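Local coordinates for putative Acetyltransferase (Pyrococcus horikoshii, PDB 3DDD), which binds coenzyme A and is probably an acyltransferase of the GNAT family, built from two GNAT-like regions in one chain, at residues F81-Q86 / R183-E188; E159-V164 / L198-E203; N169-I174 / E203-V208; P215-S220 / V276-G281. One frame throughout, in Å; residues are numbered along the deposited sequence. Where two conformers were deposited one is given.

Overall arrangement
Interaction 1 joins the two GNAT family regions of the chain, while interactions 3 and 4 lie wholly within the second. Interaction 2, at the outer end, is only partly buried and is the farthest of the four from the centre of the chain; the others are buried. Interactions 2, 3 and 4 run through neighbouring strands: 196-200, 204-209 and 212-218 pair in order, with 161-164 and 279-281 attached at interactions 2 and 4. Chemistry follows place: backbone bonds between strands and apolar side chains share interactions 2 and 4, apolar packing under a helix makes interaction 3, and in interaction 1 an arginine grips a carbonyl. Glu203 is shared by interactions 2 and 3.

Interaction 1. Residues F81-Q86 / R183-E188; sequences FFYNKQ and RIRVLE
Arg185, near the start of helix 184-192, reaches across to the carbonyl of Phe82, where strand 73-82 ends and the chain turns back toward strand 86-94. This is a beta-hairpin turn of the first GNAT region meeting a helix of the second, and Tyr83 N to Gln86 O closes the turn.

The arginine is worth following outward. From CB, which leads off the helix, CG is set between the backbone N and the carbonyl carbon (chi1 78°); CG, CD and NE then form an extended spacer that carries the guanidinium away from its helix. CZ comes 3.4 Å from Phe82 O. NH1 donates to Phe82 O at 2.8 Å, nearly in line with the C=O bond, and NH2 adds a longer, more bent bond of 3.1 Å to Phe82 O. Both nitrogens thus hold a single oxygen, which lies close to the guanidinium plane, and this should restrain rotation of the group. NH2 also bonds to Val60 O, at the end of helix 47-60, and ties a third element into the joint.

Beside this grip the ring of Tyr83 packs against the first residues of the helical segment. Its CE1 lies 3.7 Å from Arg183 CB, the N-cap residue, whose guanidinium heads off to a salt bridge with Asp175. The hydroxyl of Tyr83 is bonded to Lys287 O, near the C-terminus, and so anchors the far end of the ring. At the ring's edge, close to its plane, the methyl CG2 of Val186 stands 4.0 Å from Tyr83 CE1.

Interaction 2. Residues E159-V164 / L198-E203; sequences EGVVEV and LCAENE
Val162 and Cys199 face each other as an antiparallel hydrogen-bonded pair, and two backbone bonds join them. Val162 N reaches Cys199 O at 2.9 Å, nearly straight at 168°, and Cys199 N returns the bond to Val162 O at 2.8 Å. The same two oxygens also receive CA-H...O contacts, from Val161 CA to Cys199 O and from Leu198 CA to Val162 O at 3.3 Å.

Apolar contacts lie on both faces. On the face of Val161, Glu163 and Leu198, Val161 CG1 rests 3.8 Å from Leu198 CB, and the methyl CD2 of Leu198 touches Glu163 CB. On the other, the sulfur of Cys199, turned beside its own backbone N (chi1 -64°), meets Val164 CG2 at 3.4 Å; Trp170 and Val171 of helix 169-179 also pack on this cysteine.

Charged groups find their partners beyond the pair. Glu163 OE1 forms a salt bridge with Arg196, while Glu201 OE2 is held by both Lys226 and Arg222 of helix 221-233, which probably stabilises its negative charge.

The short strand 161-164 thereby extends the beta structure of the second GNAT region, as an antiparallel neighbour of strand 196-200.

Interaction 3. Residues N169-I174 / E203-V208; sequences NWVKEI and EGFGLV
A helix laid across a beta strand makes this contact, part of the alpha/beta packing in the second GNAT region: helix 169-174 crosses strand 204-208 at 88°, their axes 8.9 Å apart. Phe205 is the strand residue that points at the helix. Its ring is set by CG standing between the backbone N and the carbonyl carbon (chi1 80°).

Val171 CG1 lies over one face of that ring, 3.8 Å from the centroid of the Phe205 ring and well above it, a CH-pi contact. Ile174 comes one helical turn on and meets the same ring differently: its CG2 sits at the edge, near the ring plane, 3.7 Å from Phe205 CD2. The two aliphatic side chains thus clasp one aromatic from face and rim, and Leu187 of helix 184-192 also packs on it.

Just before Phe205, where the strand begins, lies a classic beta bulge, in which Glu203 and Gly204 both face Ala200. The helix packs on its backbone. Ile174, with CG1 opposite its backbone N (chi1 -156°) and CD1 continuing straight on, sends CD1 to within 3.5 Å of Glu203 O. From the preceding turn the indole of Trp170 arrives edge first, with Gly204 O near the ring plane and 3.3 Å from Trp170 CH2.

Interaction 4. Residues P215-S220 / V276-G281; sequences PLVADS and VDIYYG
Ile278 fits against the bend where strand 215-218 gives way to the loop. Its CB lies 3.2 Å from Ala218 O, its CG2 leans toward Asp219 CA, and its CD1 meets Val217 CG1 at 3.8 Å. A chi1 of 66° sets CG1 between the backbone N and the carbonyl carbon, directing the CG1-CD1 branch to Val217 and CG2 to Asp219.

The two tyrosines next in line cover different parts of the strand. Tyr279 crosses Val217 at a slant, with Val217 CG2 near Tyr279 CD1, and Pro215 CB comes to the ring edge at Tyr279 CE1. Tyr280 fills the hollow between Leu216 and Ala218, its CB 3.7 Å from Leu216 CD2 and its CE1 against Ala218 CB. Helices 221-233 and 246-252 also pack on this ring.

Beneath these bumps the backbones pair antiparallel around a classic beta bulge, Tyr280 and Gly281 both facing Leu216. Leu216 O accepts from Tyr280 N at 2.7 Å and, on a lone pair in the carbonyl plane, from Gly281 N at 3.1 Å. Leu216 N reaches Gly281 O, and Ala218 N bonds to Ile278 O at 2.9 Å.

Tyr279 OH is bonded to the C-terminal Gly288 and to Arg183. Both hydroxyls thus have polar partners: the bulge lets one carbonyl, Leu216 O, take two N-H groups, and a single water, donating to Ala218 O and hydrogen-bonded to Tyr280 OH, satisfies both together.

Interaction 1. Residues F81-Q86 / R183-E188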
loop_
_atom_site.group_PDB
_atom_site.type_symbol
_atom_site.label_atom_id
_atom_site.label_comp_id
_atom_site.label_asym_id
_atom_site.label_seq_id
_atom_site.Cartn_x
_atom_site.Cartn_y
_atom_site.Cartn_z
ATOM N N PHE A 81 3.091 4.557 7.643
ATOM C CA PHE A 81 3.418 5.598 6.676
ATOM C C PHE A 81 2.543 6.818 6.971
ATOM O O PHE A 81 1.325 6.725 6.952
ATOM C CB PHE A 81 3.213 5.089 5.234
ATOM C CG PHE A 81 4.001 3.837 4.923
ATOM C CD1 PHE A 81 5.351 3.908 4.645
ATOM C CD2 PHE A 81 3.394 2.587 4.943
ATOM C CE1 PHE A 81 6.084 2.756 4.392
ATOM C CE2 PHE A 81 4.104 1.447 4.668
ATOM C CZ PHE A 81 5.444 1.518 4.392
ATOM N N PHE A 82 3.186 7.941 7.272
ATOM C CA PHE A 82 2.489 9.189 7.615
ATOM C C PHE A 82 2.243 10.137 6.466
ATOM O O PHE A 82 3.138 10.440 5.682
ATOM C CB PHE A 82 3.268 9.965 8.678
ATOM C CG PHE A 82 3.223 9.326 10.006
ATOM C CD1 PHE A 82 2.107 9.455 10.795
ATOM C CD2 PHE A 82 4.277 8.534 10.434
ATOM C CE1 PHE A 82 2.044 8.813 12.015
ATOM C CE2 PHE A 82 4.235 7.904 11.628
ATOM C CZ PHE A 82 3.123 8.041 12.434
ATOM N N TYR A 83 1.015 10.605 6.389
ATOM C CA TYR A 83 0.657 11.754 5.566
ATOM C C TYR A 83 0.225 12.891 6.532
ATOM O O TYR A 83 0.571 12.869 7.733
ATOM C CB TYR A 83 -0.427 11.341 4.566
ATOM C CG TYR A 83 -0.089 10.056 3.884
ATOM C CD1 TYR A 83 1.019 9.969 3.056
ATOM C CD2 TYR A 83 -0.840 8.897 4.109
ATOM C CE1 TYR A 83 1.358 8.790 2.449
ATOM C CE2 TYR A 83 -0.517 7.700 3.487
ATOM C CZ TYR A 83 0.588 7.648 2.663
ATOM O OH TYR A 83 0.933 6.471 2.061
ATOM N N ASN A 84 -0.528 13.865 6.048
ATOM C CA ASN A 84 -0.782 15.072 6.851
ATOM C C ASN A 84 -1.845 14.839 7.898
ATOM O O ASN A 84 -1.750 15.351 9.000
ATOM C CB ASN A 84 -1.191 16.260 5.965
ATOM C CG ASN A 84 -0.128 16.632 4.934
ATOM O OD1 ASN A 84 1.016 16.219 5.038
ATOM N ND2 ASN A 84 -0.512 17.420 3.938
ATOM N N LYS A 85 -2.849 14.055 7.545
ATOM C CA LYS A 85 -4.045 13.896 8.361
ATOM C C LYS A 85 -4.234 12.471 8.825
ATOM O O LYS A 85 -5.020 12.209 9.725
ATOM C CB LYS A 85 -5.258 14.251 7.524
ATOM C CG LYS A 85 -5.321 15.716 7.039
ATOM C CD LYS A 85 -6.691 16.009 6.396
ATOM C CE LYS A 85 -6.643 17.260 5.511
ATOM N NZ LYS A 85 -5.859 16.970 4.263
ATOM N N GLN A 86 -3.563 11.543 8.148
ATOM C CA GLN A 86 -3.724 10.120 8.404
ATOM C C GLN A 86 -2.385 9.399 8.271
ATOM O O GLN A 86 -1.415 9.931 7.699
ATOM C CB GLN A 86 -4.745 9.534 7.423
ATOM C CG GLN A 86 -4.300 9.604 5.951
ATOM C CD GLN A 86 -5.350 9.133 4.981
ATOM O OE1 GLN A 86 -6.302 8.464 5.359
ATOM N NE2 GLN A 86 -5.166 9.460 3.707
ATOM N N ARG A 183 0.241 12.502 -0.617
ATOM C CA ARG A 183 1.161 11.356 -0.731
ATOM C C ARG A 183 2.111 11.500 -1.926
ATOM O O ARG A 183 2.603 10.523 -2.462
ATOM C CB ARG A 183 0.386 10.051 -0.878
ATOM C CG ARG A 183 -0.638 10.096 -2.016
ATOM C CD ARG A 183 -0.856 8.798 -2.656
ATOM N NE ARG A 183 -2.023 8.904 -3.501
ATOM C CZ ARG A 183 -2.946 7.971 -3.667
ATOM N NH1 ARG A 183 -2.802 6.793 -3.142
ATOM N NH2 ARG A 183 -3.999 8.221 -4.442
ATOM N N ILE A 184 2.399 12.727 -2.320
ATOM C CA ILE A 184 3.194 12.985 -3.506
ATOM C C ILE A 184 4.600 12.424 -3.347
ATOM O O ILE A 184 5.229 12.038 -4.338
ATOM C CB ILE A 184 3.229 14.506 -3.808
ATOM C CG1 ILE A 184 1.829 14.989 -4.195
ATOM C CG2 ILE A 184 4.308 14.868 -4.896
ATOM C CD1 ILE A 184 1.098 14.131 -5.255
ATOM N N ARG A 185 5.100 12.378 -2.113
ATOM C CA ARG A 185 6.445 11.850 -1.861
ATOM C C ARG A 185 6.536 10.359 -2.160
ATOM O O ARG A 185 7.571 9.843 -2.507
ATOM C CB ARG A 185 6.919 12.191 -0.444
ATOM C CG ARG A 185 6.344 11.340 0.661
ATOM C CD ARG A 185 7.106 11.640 1.966
ATOM N NE ARG A 185 6.933 10.574 2.932
ATOM C CZ ARG A 185 5.832 10.397 3.659
ATOM N NH1 ARG A 185 4.815 11.229 3.547
ATOM N NH2 ARG A 185 5.738 9.363 4.496
ATOM N N VAL A 186 5.418 9.669 -2.068
ATOM C CA VAL A 186 5.356 8.266 -2.428
ATOM C C VAL A 186 5.439 8.110 -3.959
ATOM O O VAL A 186 6.267 7.344 -4.483
ATOM C CB VAL A 186 4.074 7.625 -1.819
ATOM C CG1 VAL A 186 4.053 6.133 -2.045
ATOM C CG2 VAL A 186 4.070 7.909 -0.323
ATOM N N LEU A 187 4.593 8.842 -4.676
ATOM C CA LEU A 187 4.672 8.867 -6.144
ATOM C C LEU A 187 6.104 9.161 -6.603
ATOM O O LEU A 187 6.647 8.446 -7.419
ATOM C CB LEU A 187 3.694 9.898 -6.741
ATOM C CG LEU A 187 2.269 9.376 -6.964
ATOM C CD1 LEU A 187 1.550 9.131 -5.639
ATOM C CD2 LEU A 187 1.511 10.355 -7.820
ATOM N N GLU A 188 6.712 10.196 -6.041
ATOM C CA GLU A 188 8.091 10.563 -6.363
ATOM C C GLU A 188 9.124 9.445 -6.153
ATOM O O GLU A 188 10.039 9.307 -6.949
ATOM C CB GLU A 188 8.509 11.762 -5.502
ATOM C CG GLU A 188 8.095 13.106 -6.041
ATOM C CD GLU A 188 8.154 14.236 -4.989
ATOM O OE1 GLU A 188 8.490 13.984 -3.809
ATOM O OE2 GLU A 188 7.862 15.386 -5.350
#

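Interaction 2. Residues E159-V164 / L198-E203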
loop_
_atom_site.group_PDB
_atom_site.type_symbol
_atom_site.label_atom_id
_atom_site.label_comp_id
_atom_site.label_asym_id
_atom_site.label_seq_id
_atom_site.Cartn_x
_atom_site.Cartn_y
_atom_site.Cartn_z
ATOM N N GLU A 159 -5.493 7.493 -28.150
ATOM C CA GLU A 159 -4.700 8.668 -28.386
ATOM C C GLU A 159 -4.804 9.552 -27.123
ATOM O O GLU A 159 -5.719 9.406 -26.322
ATOM C CB GLU A 159 -5.228 9.398 -29.635
ATOM C CG GLU A 159 -5.306 8.540 -30.907
ATOM N N GLY A 160 -3.844 10.444 -26.927
ATOM C CA GLY A 160 -3.982 11.504 -25.918
ATOM C C GLY A 160 -3.420 11.263 -24.527
ATOM O O GLY A 160 -3.548 12.146 -23.665
ATOM N N VAL A 161 -2.797 10.103 -24.308
ATOM C CA VAL A 161 -2.157 9.781 -23.007
ATOM C C VAL A 161 -0.652 9.903 -23.145
ATOM O O VAL A 161 -0.076 9.275 -23.998
ATOM C CB VAL A 161 -2.509 8.352 -22.507
ATOM C CG1 VAL A 161 -1.824 8.045 -21.154
ATOM C CG2 VAL A 161 -3.992 8.219 -22.375
ATOM N N VAL A 162 -0.026 10.694 -22.279
ATOM C CA VAL A 162 1.390 10.995 -22.379
ATOM C C VAL A 162 2.065 10.600 -21.062
ATOM O O VAL A 162 1.454 10.628 -20.001
ATOM C CB VAL A 162 1.639 12.528 -22.663
ATOM C CG1 VAL A 162 1.197 12.914 -24.062
ATOM C CG2 VAL A 162 0.912 13.389 -21.670
ATOM N N GLU A 163 3.330 10.219 -21.136
ATOM C CA GLU A 163 4.117 10.006 -19.944
ATOM C C GLU A 163 4.925 11.258 -19.658
ATOM O O GLU A 163 5.551 11.806 -20.553
ATOM C CB GLU A 163 5.046 8.806 -20.083
ATOM C CG GLU A 163 5.919 8.687 -18.831
ATOM C CD GLU A 163 6.967 7.606 -18.898
ATOM O OE1 GLU A 163 6.959 6.840 -19.872
ATOM O OE2 GLU A 163 7.792 7.546 -17.943
ATOM N N VAL A 164 4.909 11.699 -18.405
ATOM C CA VAL A 164 5.607 12.922 -17.986
ATOM C C VAL A 164 6.688 12.611 -16.910
ATOM O O VAL A 164 6.485 11.771 -16.049
ATOM C CB VAL A 164 4.576 14.000 -17.545
ATOM C CG1 VAL A 164 3.763 14.460 -18.741
ATOM C CG2 VAL A 164 3.623 13.464 -16.550
ATOM N N LEU A 198 1.502 8.468 -16.254
ATOM C CA LEU A 198 0.727 8.639 -17.474
ATOM C C LEU A 198 -0.383 9.622 -17.179
ATOM O O LEU A 198 -1.019 9.515 -16.154
ATOM C CB LEU A 198 0.156 7.305 -17.939
ATOM C CG LEU A 198 1.152 6.164 -18.176
ATOM C CD1 LEU A 198 0.391 4.909 -18.627
ATOM C CD2 LEU A 198 2.229 6.545 -19.205
ATOM N N CYS A 199 -0.595 10.575 -18.082
ATOM C CA CYS A 199 -1.525 11.656 -17.888
ATOM C C CYS A 199 -2.399 11.797 -19.125
ATOM O O CYS A 199 -1.908 11.695 -20.248
ATOM C CB CYS A 199 -0.749 12.964 -17.671
ATOM S SG CYS A 199 0.303 13.035 -16.144
ATOM N N ALA A 200 -3.691 12.038 -18.910
ATOM C CA ALA A 200 -4.645 12.237 -19.997
ATOM C C ALA A 200 -5.219 13.605 -19.805
ATOM O O ALA A 200 -5.709 13.906 -18.724
ATOM C CB ALA A 200 -5.750 11.234 -19.936
ATOM N N GLU A 201 -5.159 14.433 -20.850
ATOM C CA GLU A 201 -5.792 15.744 -20.819
ATOM C C GLU A 201 -5.204 16.397 -19.553
ATOM O O GLU A 201 -3.984 16.193 -19.263
ATOM C CB GLU A 201 -7.330 15.537 -20.876
ATOM C CG GLU A 201 -7.732 14.964 -22.279
ATOM C CD GLU A 201 -8.969 14.031 -22.342
ATOM O OE1 GLU A 201 -10.014 14.357 -21.730
ATOM O OE2 GLU A 201 -8.889 12.977 -23.047
ATOM N N ASN A 202 -6.005 17.141 -18.796
ATOM C CA ASN A 202 -5.619 17.437 -17.409
ATOM C C ASN A 202 -6.664 16.894 -16.446
ATOM O O ASN A 202 -6.995 17.528 -15.447
ATOM C CB ASN A 202 -5.424 18.939 -17.195
ATOM C CG ASN A 202 -4.138 19.467 -17.827
ATOM O OD1 ASN A 202 -3.541 18.820 -18.701
ATOM N ND2 ASN A 202 -3.707 20.660 -17.385
ATOM N N GLU A 203 -7.169 15.702 -16.753
ATOM C CA GLU A 203 -8.339 15.126 -16.085
ATOM C C GLU A 203 -8.061 13.771 -15.454
ATOM O O GLU A 203 -8.955 13.173 -14.868
ATOM C CB GLU A 203 -9.483 14.934 -17.087
ATOM C CG GLU A 203 -10.085 16.196 -17.717
ATOM C CD GLU A 203 -11.151 15.838 -18.768
ATOM O OE1 GLU A 203 -11.836 14.791 -18.600
ATOM O OE2 GLU A 203 -11.301 16.594 -19.754
#

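Interaction 3. Residues N169-I174 / E203-V208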
loop_
_atom_site.group_PDB
_atom_site.type_symbol
_atom_site.label_atom_id
_atom_site.label_comp_id
_atom_site.label_asym_id
_atom_site.label_seq_id
_atom_site.Cartn_x
_atom_site.Cartn_y
_atom_site.Cartn_z
ATOM N N ASN A 169 1.377 20.182 -11.126
ATOM C CA ASN A 169 0.546 20.627 -10.025
ATOM C C ASN A 169 -0.878 20.112 -10.129
ATOM O O ASN A 169 -1.479 19.835 -9.110
ATOM C CB ASN A 169 0.562 22.160 -9.882
ATOM C CG ASN A 169 1.858 22.687 -9.261
ATOM O OD1 ASN A 169 2.469 22.047 -8.398
ATOM N ND2 ASN A 169 2.271 23.876 -9.683
ATOM N N TRP A 170 -1.426 19.999 -11.340
ATOM C CA TRP A 170 -2.806 19.530 -11.489
ATOM C C TRP A 170 -2.934 18.064 -11.081
ATOM O O TRP A 170 -4.023 17.628 -10.705
ATOM C CB TRP A 170 -3.363 19.747 -12.916
ATOM C CG TRP A 170 -2.707 18.936 -13.982
ATOM C CD1 TRP A 170 -1.683 19.334 -14.809
ATOM C CD2 TRP A 170 -3.021 17.589 -14.363
ATOM N NE1 TRP A 170 -1.334 18.323 -15.665
ATOM C CE2 TRP A 170 -2.128 17.235 -15.410
ATOM C CE3 TRP A 170 -3.956 16.636 -13.913
ATOM C CZ2 TRP A 170 -2.164 15.983 -16.029
ATOM C CZ3 TRP A 170 -3.980 15.384 -14.514
ATOM C CH2 TRP A 170 -3.089 15.067 -15.567
ATOM N N VAL A 171 -1.846 17.295 -11.184
ATOM C CA VAL A 171 -1.841 15.903 -10.725
ATOM C C VAL A 171 -1.836 15.883 -9.211
ATOM O O VAL A 171 -2.578 15.129 -8.589
ATOM C CB VAL A 171 -0.629 15.073 -11.310
ATOM C CG1 VAL A 171 -0.365 13.792 -10.494
ATOM C CG2 VAL A 171 -0.847 14.756 -12.810
ATOM N N LYS A 172 -1.014 16.736 -8.612
ATOM C CA LYS A 172 -0.987 16.881 -7.168
ATOM C C LYS A 172 -2.368 17.245 -6.634
ATOM O O LYS A 172 -2.801 16.706 -5.629
ATOM C CB LYS A 172 0.042 17.930 -6.734
ATOM C CG LYS A 172 1.474 17.617 -7.167
ATOM C CD LYS A 172 2.501 18.691 -6.758
ATOM C CE LYS A 172 3.904 18.163 -7.043
ATOM N NZ LYS A 172 4.910 19.235 -7.181
ATOM N N GLU A 173 -3.062 18.143 -7.323
ATOM C CA GLU A 173 -4.405 18.584 -6.918
ATOM C C GLU A 173 -5.477 17.505 -7.062
ATOM O O GLU A 173 -6.266 17.295 -6.162
ATOM C CB GLU A 173 -4.807 19.839 -7.698
ATOM C CG GLU A 173 -4.205 21.124 -7.106
ATOM C CD GLU A 173 -3.974 22.225 -8.134
ATOM O OE1 GLU A 173 -4.805 22.368 -9.072
ATOM O OE2 GLU A 173 -2.959 22.972 -7.989
ATOM N N ILE A 174 -5.509 16.818 -8.196
ATOM C CA ILE A 174 -6.485 15.733 -8.388
ATOM C C ILE A 174 -6.222 14.529 -7.459
ATOM O O ILE A 174 -7.158 13.877 -7.019
ATOM C CB ILE A 174 -6.620 15.326 -9.892
ATOM C CG1 ILE A 174 -7.983 14.674 -10.125
ATOM C CG2 ILE A 174 -5.422 14.442 -10.359
ATOM C CD1 ILE A 174 -8.215 14.239 -11.569
ATOM N N GLU A 203 -7.169 15.702 -16.753
ATOM C CA GLU A 203 -8.339 15.126 -16.085
ATOM C C GLU A 203 -8.061 13.771 -15.454
ATOM O O GLU A 203 -8.955 13.173 -14.868
ATOM C CB GLU A 203 -9.483 14.934 -17.087
ATOM C CG GLU A 203 -10.085 16.196 -17.717
ATOM C CD GLU A 203 -11.151 15.838 -18.768
ATOM O OE1 GLU A 203 -11.836 14.791 -18.600
ATOM O OE2 GLU A 203 -11.301 16.594 -19.754
ATOM N N GLY A 204 -6.841 13.256 -15.586
ATOM C CA GLY A 204 -6.543 11.993 -14.959
ATOM C C GLY A 204 -5.108 11.580 -15.077
ATOM O O GLY A 204 -4.393 12.091 -15.912
ATOM N N PHE A 205 -4.699 10.672 -14.199
ATOM C CA PHE A 205 -3.360 10.105 -14.227
ATOM C C PHE A 205 -3.357 8.677 -13.692
ATOM O O PHE A 205 -4.234 8.281 -12.906
ATOM C CB PHE A 205 -2.341 10.969 -13.442
ATOM C CG PHE A 205 -2.377 10.758 -11.952
ATOM C CD1 PHE A 205 -1.585 9.794 -11.355
ATOM C CD2 PHE A 205 -3.203 11.541 -11.144
ATOM C CE1 PHE A 205 -1.618 9.588 -10.011
ATOM C CE2 PHE A 205 -3.255 11.345 -9.781
ATOM C CZ PHE A 205 -2.473 10.364 -9.204
ATOM N N GLY A 206 -2.354 7.927 -14.134
ATOM C CA GLY A 206 -2.036 6.628 -13.579
ATOM C C GLY A 206 -0.534 6.458 -13.433
ATOM O O GLY A 206 0.239 7.004 -14.232
ATOM N N LEU A 207 -0.124 5.724 -12.393
ATOM C CA LEU A 207 1.290 5.456 -12.154
ATOM C C LEU A 207 1.535 3.987 -12.435
ATOM O O LEU A 207 0.812 3.162 -11.948
ATOM C CB LEU A 207 1.668 5.797 -10.723
ATOM C CG LEU A 207 3.151 5.669 -10.359
ATOM C CD1 LEU A 207 3.979 6.768 -11.029
ATOM C CD2 LEU A 207 3.254 5.737 -8.832
ATOM N N VAL A 208 2.507 3.676 -13.280
ATOM C CA VAL A 208 2.770 2.301 -13.673
ATOM C C VAL A 208 4.157 1.947 -13.176
ATOM O O VAL A 208 5.128 2.596 -13.541
ATOM C CB VAL A 208 2.670 2.111 -15.216
ATOM C CG1 VAL A 208 2.968 0.671 -15.608
ATOM C CG2 VAL A 208 1.313 2.491 -15.688
#

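Interaction 4. Residues P215-S220 / V276-G281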
loop_
_atom_site.group_PDB
_atom_site.type_symbol
_atom_site.label_atom_id
_atom_site.label_comp_id
_atom_site.label_asym_id
_atom_site.label_seq_id
_atom_site.Cartn_x
_atom_site.Cartn_y
_atom_site.Cartn_z
ATOM N N PRO A 215 -1.415 4.803 -8.144
ATOM C CA PRO A 215 -2.832 5.023 -8.284
ATOM C C PRO A 215 -3.319 5.196 -9.729
ATOM O O PRO A 215 -2.518 5.381 -10.687
ATOM C CB PRO A 215 -3.072 6.305 -7.466
ATOM C CG PRO A 215 -1.794 6.940 -7.334
ATOM C CD PRO A 215 -0.722 5.946 -7.521
ATOM N N LEU A 216 -4.640 5.115 -9.866
ATOM C CA LEU A 216 -5.353 5.554 -11.054
ATOM C C LEU A 216 -6.488 6.455 -10.594
ATOM O O LEU A 216 -7.396 6.011 -9.867
ATOM C CB LEU A 216 -5.878 4.350 -11.852
ATOM C CG LEU A 216 -6.673 4.685 -13.127
ATOM C CD1 LEU A 216 -5.777 5.434 -14.127
ATOM C CD2 LEU A 216 -7.297 3.435 -13.725
ATOM N N VAL A 217 -6.388 7.735 -10.969
ATOM C CA VAL A 217 -7.347 8.788 -10.629
ATOM C C VAL A 217 -7.807 9.488 -11.919
ATOM O O VAL A 217 -6.972 9.827 -12.765
ATOM C CB VAL A 217 -6.740 9.818 -9.644
ATOM C CG1 VAL A 217 -7.773 10.909 -9.252
ATOM C CG2 VAL A 217 -6.238 9.093 -8.395
ATOM N N ALA A 218 -9.120 9.629 -12.094
ATOM C CA ALA A 218 -9.697 10.257 -13.305
ATOM C C ALA A 218 -11.019 10.942 -13.019
ATOM O O ALA A 218 -11.859 10.391 -12.310
ATOM C CB ALA A 218 -9.906 9.233 -14.414
ATOM N N ASP A 219 -11.209 12.124 -13.607
ATOM C CA ASP A 219 -12.479 12.870 -13.513
ATOM C C ASP A 219 -13.640 12.200 -14.237
ATOM O O ASP A 219 -14.792 12.551 -13.968
ATOM C CB ASP A 219 -12.340 14.293 -14.101
ATOM C CG ASP A 219 -11.804 15.324 -13.093
ATOM O OD1 ASP A 219 -11.938 15.140 -11.852
ATOM O OD2 ASP A 219 -11.256 16.358 -13.564
ATOM N N SER A 220 -13.360 11.299 -15.186
ATOM C CA SER A 220 -14.424 10.510 -15.833
ATOM C C SER A 220 -14.004 9.091 -16.166
ATOM O O SER A 220 -12.824 8.803 -16.307
ATOM C CB SER A 220 -14.929 11.185 -17.117
ATOM O OG SER A 220 -13.920 11.266 -18.095
ATOM N N VAL A 276 -13.851 9.203 -3.745
ATOM C CA VAL A 276 -13.578 7.829 -4.128
ATOM C C VAL A 276 -14.190 7.477 -5.504
ATOM O O VAL A 276 -13.813 6.479 -6.115
ATOM C CB VAL A 276 -14.087 6.864 -3.023
ATOM C CG1 VAL A 276 -15.631 6.781 -3.052
ATOM C CG2 VAL A 276 -13.418 5.492 -3.149
ATOM N N ASP A 277 -15.130 8.311 -5.961
ATOM C CA ASP A 277 -15.721 8.186 -7.295
ATOM C C ASP A 277 -14.701 8.443 -8.399
ATOM O O ASP A 277 -14.791 7.854 -9.475
ATOM C CB ASP A 277 -16.989 9.077 -7.470
ATOM C CG ASP A 277 -16.728 10.569 -7.267
ATOM O OD1 ASP A 277 -16.531 10.979 -6.107
ATOM O OD2 ASP A 277 -16.769 11.344 -8.255
ATOM N N ILE A 278 -13.695 9.268 -8.121
ATOM C CA ILE A 278 -12.613 9.498 -9.102
ATOM C C ILE A 278 -11.381 8.619 -8.901
ATOM O O ILE A 278 -10.394 8.739 -9.639
ATOM C CB ILE A 278 -12.192 11.001 -9.218
ATOM C CG1 ILE A 278 -11.545 11.554 -7.937
ATOM C CG2 ILE A 278 -13.397 11.849 -9.673
ATOM C CD1 ILE A 278 -10.808 12.881 -8.189
ATOM N N TYR A 279 -11.445 7.757 -7.885
ATOM C CA TYR A 279 -10.309 7.008 -7.393
ATOM C C TYR A 279 -10.524 5.579 -7.833
ATOM O O TYR A 279 -11.370 4.881 -7.252
ATOM C CB TYR A 279 -10.245 7.090 -5.868
ATOM C CG TYR A 279 -8.970 6.570 -5.207
ATOM C CD1 TYR A 279 -7.779 6.408 -5.915
ATOM C CD2 TYR A 279 -8.939 6.339 -3.857
ATOM C CE1 TYR A 279 -6.612 5.994 -5.266
ATOM C CE2 TYR A 279 -7.782 5.924 -3.203
ATOM C CZ TYR A 279 -6.627 5.756 -3.906
ATOM O OH TYR A 279 -5.490 5.332 -3.249
ATOM N N TYR A 280 -9.783 5.169 -8.873
ATOM C CA TYR A 280 -10.025 3.906 -9.582
ATOM C C TYR A 280 -9.090 2.801 -9.147
ATOM O O TYR A 280 -9.473 1.662 -9.171
ATOM C CB TYR A 280 -9.889 4.081 -11.100
ATOM C CG TYR A 280 -11.050 4.788 -11.719
ATOM C CD1 TYR A 280 -11.166 6.167 -11.636
ATOM C CD2 TYR A 280 -12.054 4.085 -12.347
ATOM C CE1 TYR A 280 -12.253 6.832 -12.174
ATOM C CE2 TYR A 280 -13.161 4.749 -12.887
ATOM C CZ TYR A 280 -13.243 6.118 -12.803
ATOM O OH TYR A 280 -14.324 6.788 -13.342
ATOM N N GLY A 281 -7.870 3.156 -8.767
ATOM C CA GLY A 281 -6.853 2.197 -8.402
ATOM C C GLY A 281 -6.035 2.771 -7.265
ATOM O O GLY A 281 -5.444 3.854 -7.386
HETATM O O HOH W 1 -14.385 9.434 -12.791
#